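Local coordinates for protein microbial serine proteinases; subtilisin (Bacillus subtilis, PDB 2GKO) that hydrolyses peptide bonds as a cold-adapted, calcium-binding serine protease of the subtilisin family, at residues R120-Q125 and V133-S138; I28-L33 and L258-W263; S87-V92 and Y234-D239. All coordinates share one frame; numbering follows the deposited sequence.

In the fold
Interactions 1 and 2 are both buried in the core, their centres about 10 Å apart, and they pack helices on opposite faces of one sheet: helix 112-129 against strand 133-137, and helix 248-265 against strand 29-34. The two strands are parallel neighbours, probably hydrogen-bonded between Val134 N and Asn29 O, and Trp263 of interaction 2 also packs on Val134. Interaction 3 is buried too but farther from the chain centre, with Tyr234 partly exposed, where a loop meets a small hairpin; Val92 packs on Leu258. In all three the side chains meet through carbon atoms, but interaction 2 has a calcium ligand in its strand, and interaction 3 uses residues with polar ends.

Interaction 1. Residues R120-Q125 and V133-S138. With PMS (phenylmethanesulfonic acid), chain G.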
loop_
_atom_site.group_PDB
_atom_site.type_symbol
_atom_site.label_atom_id
_atom_site.label_comp_id
_atom_site.label_asym_id
_atom_site.label_seq_id
_atom_site.Cartn_x
_atom_site.Cartn_y
_atom_site.Cartn_z
ATOM N N ARG A 120 -12.231 2.982 10.665
ATOM C CA ARG A 120 -12.852 4.086 11.376
ATOM C C ARG A 120 -11.932 4.665 12.438
ATOM O O ARG A 120 -11.868 5.872 12.579
ATOM C CB ARG A 120 -14.178 3.663 12.001
ATOM C CG ARG A 120 -15.259 3.328 10.972
ATOM C CD ARG A 120 -16.546 2.880 11.597
ATOM N NE ARG A 120 -16.991 3.889 12.544
ATOM C CZ ARG A 120 -17.758 4.940 12.238
ATOM N NH1 ARG A 120 -18.067 5.808 13.198
ATOM N NH2 ARG A 120 -18.222 5.125 10.989
ATOM N N HIS A 121 -11.251 3.808 13.183
ATOM C CA HIS A 121 -10.350 4.262 14.233
ATOM C C HIS A 121 -9.218 5.125 13.680
ATOM O O HIS A 121 -8.873 6.154 14.255
ATOM C CB HIS A 121 -9.804 3.093 15.048
ATOM C CG HIS A 121 -8.979 3.529 16.222
ATOM N ND1 HIS A 121 -9.499 4.295 17.249
ATOM C CD2 HIS A 121 -7.660 3.382 16.492
ATOM C CE1 HIS A 121 -8.541 4.557 18.124
ATOM N NE2 HIS A 121 -7.418 4.014 17.689
ATOM N N ALA A 122 -8.672 4.738 12.532
ATOM C CA ALA A 122 -7.624 5.501 11.889
ATOM C C ALA A 122 -8.146 6.893 11.542
ATOM O O ALA A 122 -7.471 7.880 11.752
ATOM C CB ALA A 122 -7.132 4.788 10.640
ATOM N N GLY A 123 -9.365 6.965 11.008
ATOM C CA GLY A 123 -9.991 8.252 10.724
ATOM C C GLY A 123 -10.199 9.083 11.982
ATOM O O GLY A 123 -9.939 10.289 11.965
ATOM N N ASP A 124 -10.636 8.444 13.057
ATOM C CA ASP A 124 -10.893 9.132 14.321
ATOM C C ASP A 124 -9.597 9.667 14.908
ATOM O O ASP A 124 -9.579 10.754 15.503
ATOM C CB ASP A 124 -11.593 8.205 15.312
ATOM C CG ASP A 124 -13.026 7.929 14.925
ATOM O OD1 ASP A 124 -13.565 6.921 15.395
ATOM O OD2 ASP A 124 -13.672 8.676 14.158
ATOM N N GLN A 125 -8.515 8.925 14.713
ATOM C CA GLN A 125 -7.187 9.336 15.175
ATOM C C GLN A 125 -6.652 10.489 14.337
ATOM O O GLN A 125 -6.020 11.408 14.862
ATOM C CB GLN A 125 -6.213 8.141 15.129
ATOM C CG GLN A 125 -6.454 7.105 16.189
ATOM C CD GLN A 125 -6.038 7.575 17.557
ATOM O OE1 GLN A 125 -4.856 7.689 17.814
ATOM N NE2 GLN A 125 -7.004 7.895 18.424
ATOM N N VAL A 133 -2.927 10.728 7.757
ATOM C CA VAL A 133 -2.912 9.273 7.814
ATOM C C VAL A 133 -3.096 8.722 6.397
ATOM O O VAL A 133 -4.026 9.123 5.661
ATOM C CB VAL A 133 -3.992 8.734 8.766
ATOM C CG1 VAL A 133 -3.974 7.229 8.776
ATOM C CG2 VAL A 133 -3.792 9.282 10.174
ATOM N N VAL A 134 -2.210 7.809 6.027
ATOM C CA VAL A 134 -2.359 6.993 4.840
ATOM C C VAL A 134 -2.659 5.575 5.326
ATOM O O VAL A 134 -1.817 4.937 5.957
ATOM C CB VAL A 134 -1.062 6.954 3.987
ATOM C CG1 VAL A 134 -1.283 6.102 2.720
ATOM C CG2 VAL A 134 -0.603 8.364 3.607
ATOM N N ILE A 135 -3.862 5.088 5.061
ATOM C CA ILE A 135 -4.168 3.689 5.283
ATOM C C ILE A 135 -3.635 2.855 4.130
ATOM O O ILE A 135 -3.851 3.184 2.971
ATOM C CB ILE A 135 -5.711 3.441 5.373
ATOM C CG1 ILE A 135 -6.234 3.986 6.699
ATOM C CG2 ILE A 135 -6.009 1.949 5.237
ATOM C CD1 ILE A 135 -7.769 3.958 6.858
ATOM N N ASN A 136 -2.987 1.757 4.476
ATOM C CA ASN A 136 -2.675 0.705 3.533
ATOM C C ASN A 136 -3.474 -0.562 3.857
ATOM O O ASN A 136 -3.337 -1.109 4.947
ATOM C CB ASN A 136 -1.176 0.372 3.570
ATOM C CG ASN A 136 -0.810 -0.641 2.516
ATOM O OD1 ASN A 136 -0.506 -0.270 1.371
ATOM N ND2 ASN A 136 -0.926 -1.928 2.853
ATOM N N MET A 137 -4.275 -1.022 2.904
ATOM C CA MET A 137 -4.991 -2.300 3.009
ATOM C C MET A 137 -4.522 -3.248 1.910
ATOM O O MET A 137 -4.995 -3.220 0.779
ATOM C CB MET A 137 -6.512 -2.118 2.974
ATOM C CG MET A 137 -6.997 -1.587 4.276
ATOM S SD MET A 137 -8.769 -1.542 4.400
ATOM C CE MET A 137 -9.113 -0.154 3.493
ATOM N N SER A 138 -3.568 -4.082 2.273
ATOM C CA SER A 138 -3.053 -5.110 1.393
ATOM C C SER A 138 -3.896 -6.359 1.569
ATOM O O SER A 138 -3.457 -7.383 2.094
ATOM C CB SER A 138 -1.574 -5.350 1.681
ATOM O OG SER A 138 -0.798 -4.304 1.154
HETATM C C PMS G . -2.665 -10.547 -0.133
HETATM S S PMS G . -2.652 -9.248 -1.196
HETATM C C1 PMS G . -1.287 -11.147 0.120
HETATM C C2 PMS G . -0.809 -12.194 -0.666
HETATM C C3 PMS G . 0.446 -12.758 -0.416
HETATM C C4 PMS G . 1.201 -12.294 0.653
HETATM C C5 PMS G . 0.720 -11.277 1.468
HETATM C C6 PMS G . -0.526 -10.715 1.200
HETATM O O2S PMS G . -4.032 -8.911 -1.466
HETATM O O1S PMS G . -1.801 -9.651 -2.312
#
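Ala122 of helix 112-129 sets its methyl against Ile135 and Val133 of the strand into which the helix leads, in the beta-alpha-beta crossover from strand 97-102 to strand 133-137, with strand 29-34 between them in the sheet. Along the helix, Arg120 starts away from the strand and makes a cation-pi contact with Tyr154, and His121 NE2 is hydrogen-bonded to Lys52 NZ. Next comes Ala122, whose CB lies 3.9 Å from CD1 of Ile135. That isoleucine holds CG1 anti to its carbonyl carbon (chi1 -73°) and runs on extended (chi2 173°), which carries the end of its longer branch out to the helix. The same Ala122 CB stands 4.4 Å from CG1 of Val133, while Ala122 O is 4.2 Å from Val133 CG2. A small residue suits this position, since the backbones come as near as 7.3 Å between the CA atoms of Ala122 and Val133; branched residues suit the strand. Beyond the strand, Ser138 O lies 3.9 Å from S of the bound phenylmethanesulfonic acid. With only hydrocarbon groups meeting side chain to side chain, the helix is placed on the sheet by shape and the exclusion of water rather than by directed bonds.

Interaction 2. Residues I28-L33 and L258-W263; sequences INIAVL and LAAKIW. With CA (calcium ion), chain B.
Ile28 packs into the angle between Ala260 and Trp263, two residues about one helical turn apart on the same side of helix 248-265. Its CB lies 4.0 Å from CB of Ala260. From there the side chain forks: CG2, anti to the backbone N, comes to 3.8 Å from the methyl of Ala260, while CG1 passes 3.5 Å from the carbonyl O of that alanine. At the tip, CD1 reaches CB of Trp263 at 3.7 Å, its chain bent there by chi2 of -59°, and the two side chains cross at about a right angle, CD1 meeting the indole obliquely. The helix is the central one of the subtilase fold; near its start stands Ser249 in a Gly-Thr-Ser-Met motif, which in this family carries the nucleophile. An alanine in place of Ile28 would lose the CG1, CG2 and CD1 contacts and would probably open a gap between the strand and Ala260 and Trp263. Two residues on, Ile30 CD1 touches the Ala260 methyl at 3.7 Å; the small Ala260 side chain suits a place where the strand lies close to the helix. Trp263 NE1 is hydrogen-bonded to Ala269 O. Between the isoleucines, Asn29 points away from the helix, and its OD1 binds calcium at 2.2 Å together with Glu49, Asp97 and waters; its ND2 is hydrogen-bonded to Lys132 O and Thr131 OG1.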
loop_
_atom_site.group_PDB
_atom_site.type_symbol
_atom_site.label_atom_id
_atom_site.label_comp_id
_atom_site.label_asym_id
_atom_site.label_seq_id
_atom_site.Cartn_x
_atom_site.Cartn_y
_atom_site.Cartn_z
ATOM N N ILE A 28 4.145 11.885 8.586
ATOM C CA ILE A 28 2.988 11.226 8.013
ATOM C C ILE A 28 2.874 9.851 8.598
ATOM O O ILE A 28 3.866 9.139 8.738
ATOM C CB ILE A 28 3.089 11.148 6.486
ATOM C CG1 ILE A 28 3.388 12.532 5.886
ATOM C CG2 ILE A 28 1.803 10.555 5.912
ATOM C CD1 ILE A 28 2.372 13.595 6.190
ATOM N N ASN A 29 1.643 9.454 8.926
ATOM C CA ASN A 29 1.389 8.152 9.555
ATOM C C ASN A 29 0.862 7.184 8.521
ATOM O O ASN A 29 -0.068 7.513 7.793
ATOM C CB ASN A 29 0.361 8.309 10.678
ATOM C CG ASN A 29 0.725 9.424 11.624
ATOM O OD1 ASN A 29 1.641 9.262 12.444
ATOM N ND2 ASN A 29 0.083 10.587 11.465
ATOM N N ILE A 30 1.518 6.037 8.386
ATOM C CA ILE A 30 1.034 4.959 7.547
ATOM C C ILE A 30 0.428 3.896 8.451
ATOM O O ILE A 30 1.111 3.248 9.251
ATOM C CB ILE A 30 2.152 4.372 6.634
ATOM C CG1 ILE A 30 2.773 5.472 5.760
ATOM C CG2 ILE A 30 1.572 3.280 5.747
ATOM C CD1 ILE A 30 3.930 5.000 4.891
ATOM N N ALA A 31 -0.886 3.725 8.317
ATOM C CA ALA A 31 -1.621 2.735 9.040
ATOM C C ALA A 31 -1.718 1.463 8.211
ATOM O O ALA A 31 -2.453 1.399 7.224
ATOM C CB ALA A 31 -3.017 3.269 9.423
ATOM N N VAL A 32 -0.962 0.469 8.619
ATOM C CA VAL A 32 -0.924 -0.799 7.946
ATOM C C VAL A 32 -1.930 -1.697 8.623
ATOM O O VAL A 32 -1.728 -2.175 9.755
ATOM C CB VAL A 32 0.499 -1.395 7.974
ATOM C CG1 VAL A 32 0.496 -2.765 7.364
ATOM C CG2 VAL A 32 1.478 -0.460 7.227
ATOM N N LEU A 33 -3.040 -1.919 7.928
ATOM C CA LEU A 33 -4.149 -2.742 8.425
ATOM C C LEU A 33 -3.951 -4.109 7.843
ATOM O O LEU A 33 -4.115 -4.331 6.653
ATOM C CB LEU A 33 -5.496 -2.138 8.009
ATOM C CG LEU A 33 -6.016 -1.019 8.914
ATOM C CD1 LEU A 33 -5.060 0.163 9.044
ATOM C CD2 LEU A 33 -7.363 -0.558 8.325
ATOM N N LEU A 258 5.098 6.017 -1.051
ATOM C CA LEU A 258 5.254 7.163 -1.937
ATOM C C LEU A 258 4.306 8.283 -1.556
ATOM O O LEU A 258 4.708 9.454 -1.520
ATOM C CB LEU A 258 5.055 6.781 -3.391
ATOM C CG LEU A 258 5.321 7.919 -4.382
ATOM C CD1 LEU A 258 6.772 8.436 -4.206
ATOM C CD2 LEU A 258 5.037 7.471 -5.814
ATOM N N ALA A 259 3.046 7.940 -1.258
ATOM C CA ALA A 259 2.062 8.927 -0.834
ATOM C C ALA A 259 2.546 9.677 0.397
ATOM O O ALA A 259 2.415 10.901 0.475
ATOM C CB ALA A 259 0.712 8.252 -0.551
ATOM N N ALA A 260 3.123 8.959 1.353
ATOM C CA ALA A 260 3.633 9.572 2.584
ATOM C C ALA A 260 4.825 10.486 2.323
ATOM O O ALA A 260 4.924 11.564 2.903
ATOM C CB ALA A 260 4.000 8.508 3.587
ATOM N N LYS A 261 5.710 10.050 1.442
ATOM C CA LYS A 261 6.865 10.836 1.018
ATOM C C LYS A 261 6.400 12.143 0.362
ATOM O O LYS A 261 6.970 13.230 0.624
ATOM C CB LYS A 261 7.700 10.001 0.038
ATOM C CG LYS A 261 9.049 10.574 -0.320
ATOM C CD LYS A 261 9.871 9.580 -1.129
ATOM C CE LYS A 261 11.108 10.243 -1.748
ATOM N NZ LYS A 261 12.106 10.658 -0.738
ATOM N N ILE A 262 5.379 12.051 -0.491
ATOM C CA ILE A 262 4.800 13.224 -1.124
ATOM C C ILE A 262 4.155 14.129 -0.073
ATOM O O ILE A 262 4.410 15.336 -0.024
ATOM C CB ILE A 262 3.760 12.795 -2.193
ATOM C CG1 ILE A 262 4.464 12.129 -3.371
ATOM C CG2 ILE A 262 2.927 13.974 -2.685
ATOM C CD1 ILE A 262 3.518 11.385 -4.298
ATOM N N TRP A 263 3.342 13.538 0.803
ATOM C CA TRP A 263 2.563 14.302 1.767
ATOM C C TRP A 263 3.457 15.089 2.719
ATOM O O TRP A 263 3.117 16.209 3.091
ATOM C CB TRP A 263 1.611 13.388 2.563
ATOM C CG TRP A 263 0.295 14.009 2.915
ATOM C CD1 TRP A 263 -0.025 15.351 2.941
ATOM C CD2 TRP A 263 -0.907 13.314 3.267
ATOM N NE1 TRP A 263 -1.345 15.513 3.264
ATOM C CE2 TRP A 263 -1.915 14.277 3.466
ATOM C CE3 TRP A 263 -1.241 11.963 3.403
ATOM C CZ2 TRP A 263 -3.218 13.928 3.819
ATOM C CZ3 TRP A 263 -2.523 11.621 3.742
ATOM C CH2 TRP A 263 -3.494 12.592 3.958
HETATM CA CA CA B . 2.734 10.380 13.965
HETATM O O HOH W 1 2.544 12.237 12.861
HETATM O O HOH W 2 3.602 11.694 15.633
HETATM O O HOH W 3 0.684 10.936 14.908
#

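Interaction 3. Residues S87-V92 and Y234-D239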
loop_
_atom_site.group_PDB
_atom_site.type_symbol
_atom_site.label_atom_id
_atom_site.label_comp_id
_atom_site.label_asym_id
_atom_site.label_seq_id
_atom_site.Cartn_x
_atom_site.Cartn_y
_atom_site.Cartn_z
ATOM N N SER A 87 22.594 -1.450 7.990
ATOM C CA SER A 87 22.736 -2.711 7.253
ATOM C C SER A 87 21.418 -3.395 6.883
ATOM O O SER A 87 21.422 -4.456 6.272
ATOM C CB SER A 87 23.545 -3.697 8.097
ATOM O OG SER A 87 24.850 -3.178 8.280
ATOM N N GLY A 88 20.297 -2.812 7.287
ATOM C CA GLY A 88 19.009 -3.410 6.990
ATOM C C GLY A 88 18.384 -2.944 5.694
ATOM O O GLY A 88 18.999 -2.252 4.873
ATOM N N VAL A 89 17.122 -3.339 5.504
ATOM C CA VAL A 89 16.361 -2.973 4.330
ATOM C C VAL A 89 15.668 -1.613 4.491
ATOM O O VAL A 89 15.315 -1.220 5.601
ATOM C CB VAL A 89 15.332 -4.104 3.964
ATOM C CG1 VAL A 89 14.084 -4.047 4.849
ATOM C CG2 VAL A 89 14.961 -4.041 2.487
ATOM N N TYR A 90 15.506 -0.915 3.376
ATOM C CA TYR A 90 14.878 0.382 3.287
ATOM C C TYR A 90 13.563 0.245 2.530
ATOM O O TYR A 90 13.485 -0.461 1.518
ATOM C CB TYR A 90 15.770 1.365 2.528
ATOM C CG TYR A 90 16.943 1.872 3.323
ATOM C CD1 TYR A 90 18.169 1.214 3.269
ATOM C CD2 TYR A 90 16.832 3.000 4.107
ATOM C CE1 TYR A 90 19.269 1.696 4.006
ATOM C CE2 TYR A 90 17.915 3.480 4.845
ATOM C CZ TYR A 90 19.116 2.828 4.785
ATOM O OH TYR A 90 20.165 3.352 5.530
ATOM N N GLY A 91 12.541 0.923 3.037
ATOM C CA GLY A 91 11.300 1.112 2.327
ATOM C C GLY A 91 11.217 2.504 1.748
ATOM O O GLY A 91 12.154 3.315 1.806
ATOM N N VAL A 92 10.067 2.800 1.187
ATOM C CA VAL A 92 9.909 3.984 0.366
ATOM C C VAL A 92 9.983 5.277 1.201
ATOM O O VAL A 92 10.580 6.276 0.768
ATOM C CB VAL A 92 8.578 3.944 -0.462
ATOM C CG1 VAL A 92 8.385 5.225 -1.222
ATOM C CG2 VAL A 92 8.562 2.765 -1.425
ATOM N N TYR A 234 11.350 -8.317 -1.827
ATOM C CA TYR A 234 12.075 -8.663 -0.612
ATOM C C TYR A 234 11.735 -7.591 0.398
ATOM O O TYR A 234 11.784 -6.403 0.101
ATOM C CB TYR A 234 13.594 -8.639 -0.897
ATOM C CG TYR A 234 14.531 -8.864 0.264
ATOM C CD1 TYR A 234 14.945 -10.137 0.582
ATOM C CD2 TYR A 234 15.027 -7.800 1.015
ATOM C CE1 TYR A 234 15.854 -10.361 1.608
ATOM C CE2 TYR A 234 15.914 -8.013 2.065
ATOM C CZ TYR A 234 16.331 -9.288 2.339
ATOM O OH TYR A 234 17.218 -9.541 3.375
ATOM N N SER A 235 11.405 -8.013 1.610
ATOM C CA SER A 235 11.097 -7.094 2.690
ATOM C C SER A 235 11.230 -7.807 4.013
ATOM O O SER A 235 11.634 -8.952 4.090
ATOM C CB SER A 235 9.667 -6.524 2.525
ATOM O OG SER A 235 9.388 -5.456 3.434
ATOM N N THR A 236 10.934 -7.069 5.074
ATOM C CA THR A 236 10.947 -7.566 6.443
ATOM C C THR A 236 9.912 -8.678 6.680
ATOM O O THR A 236 8.878 -8.757 5.982
ATOM C CB THR A 236 10.688 -6.363 7.375
ATOM O OG1 THR A 236 9.554 -5.606 6.917
ATOM C CG2 THR A 236 11.856 -5.373 7.334
ATOM N N TRP A 237 10.178 -9.549 7.649
ATOM C CA TRP A 237 9.270 -10.660 7.977
ATOM C C TRP A 237 9.046 -10.740 9.476
ATOM O O TRP A 237 9.817 -10.165 10.265
ATOM C CB TRP A 237 9.807 -11.969 7.439
ATOM C CG TRP A 237 8.807 -13.079 7.212
ATOM C CD1 TRP A 237 8.823 -14.304 7.790
ATOM C CD2 TRP A 237 7.714 -13.080 6.288
ATOM N NE1 TRP A 237 7.784 -15.056 7.310
ATOM C CE2 TRP A 237 7.101 -14.338 6.382
ATOM C CE3 TRP A 237 7.168 -12.130 5.415
ATOM C CZ2 TRP A 237 5.984 -14.687 5.628
ATOM C CZ3 TRP A 237 6.065 -12.484 4.663
ATOM C CH2 TRP A 237 5.497 -13.746 4.778
ATOM N N PHE A 238 7.985 -11.445 9.875
ATOM C CA PHE A 238 7.517 -11.372 11.250
ATOM C C PHE A 238 8.539 -11.933 12.233
ATOM O O PHE A 238 8.472 -11.613 13.420
ATOM C CB PHE A 238 6.189 -12.109 11.433
ATOM C CG PHE A 238 6.330 -13.595 11.519
ATOM C CD1 PHE A 238 6.516 -14.209 12.748
ATOM C CD2 PHE A 238 6.335 -14.396 10.379
ATOM C CE1 PHE A 238 6.712 -15.589 12.847
ATOM C CE2 PHE A 238 6.525 -15.789 10.494
ATOM C CZ PHE A 238 6.699 -16.371 11.715
ATOM N N ASP A 239 9.424 -12.809 11.751
ATOM C CA ASP A 239 10.437 -13.409 12.627
ATOM C C ASP A 239 11.640 -12.513 12.938
ATOM O O ASP A 239 12.530 -12.929 13.686
ATOM C CB ASP A 239 10.895 -14.769 12.086
ATOM C CG ASP A 239 11.524 -14.690 10.723
ATOM O OD1 ASP A 239 11.512 -13.594 10.099
ATOM O OD2 ASP A 239 12.043 -15.692 10.174
#
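Strand 233-236, which pairs antiparallel with strand 242-245 in a two-stranded hairpin, meets the loop that follows helix 71-80 where Val89 inserts between Tyr234 and Thr236. The valine divides its two methyls between them. CG1 sits between the backbone N and the carbonyl carbon (chi1 79°) and reaches the CG2 methyl of Thr236 at 3.6 Å. CG2 goes to the tyrosine, 4.0 Å from CD2 and 4.1 Å from CE2 of Tyr234, arriving at the rim of the ring and near its plane rather than over a face. Val89 CA is 6.9 Å from CA of Ser235, the residue between the two partners. A compact beta-branched side chain suits this place because it offers two methyls, spread apart, to two neighbours at once. Threonine fits for a different reason: its CG2, anti to the carbonyl carbon, gives a hydrocarbon surface to Val89, while OG1 hydrogen-bonds to Thr73 O in helix 71-80. Tyrosine also serves both needs: its ring carbons touch the valine and its OH is hydrogen-bonded to Ser3 N; the ring also meets that of Tyr242 nearly parallel, with planes about 5° apart. Val89 N is hydrogen-bonded to Asp43 OD2. Each partner is therefore amphiphilic, turning carbon toward Val89 and sending its hydroxyl to the backbone of other chain segments, so the loop is joined to the hairpin by dispersion contacts while the polar ends tie the strand to its surroundings.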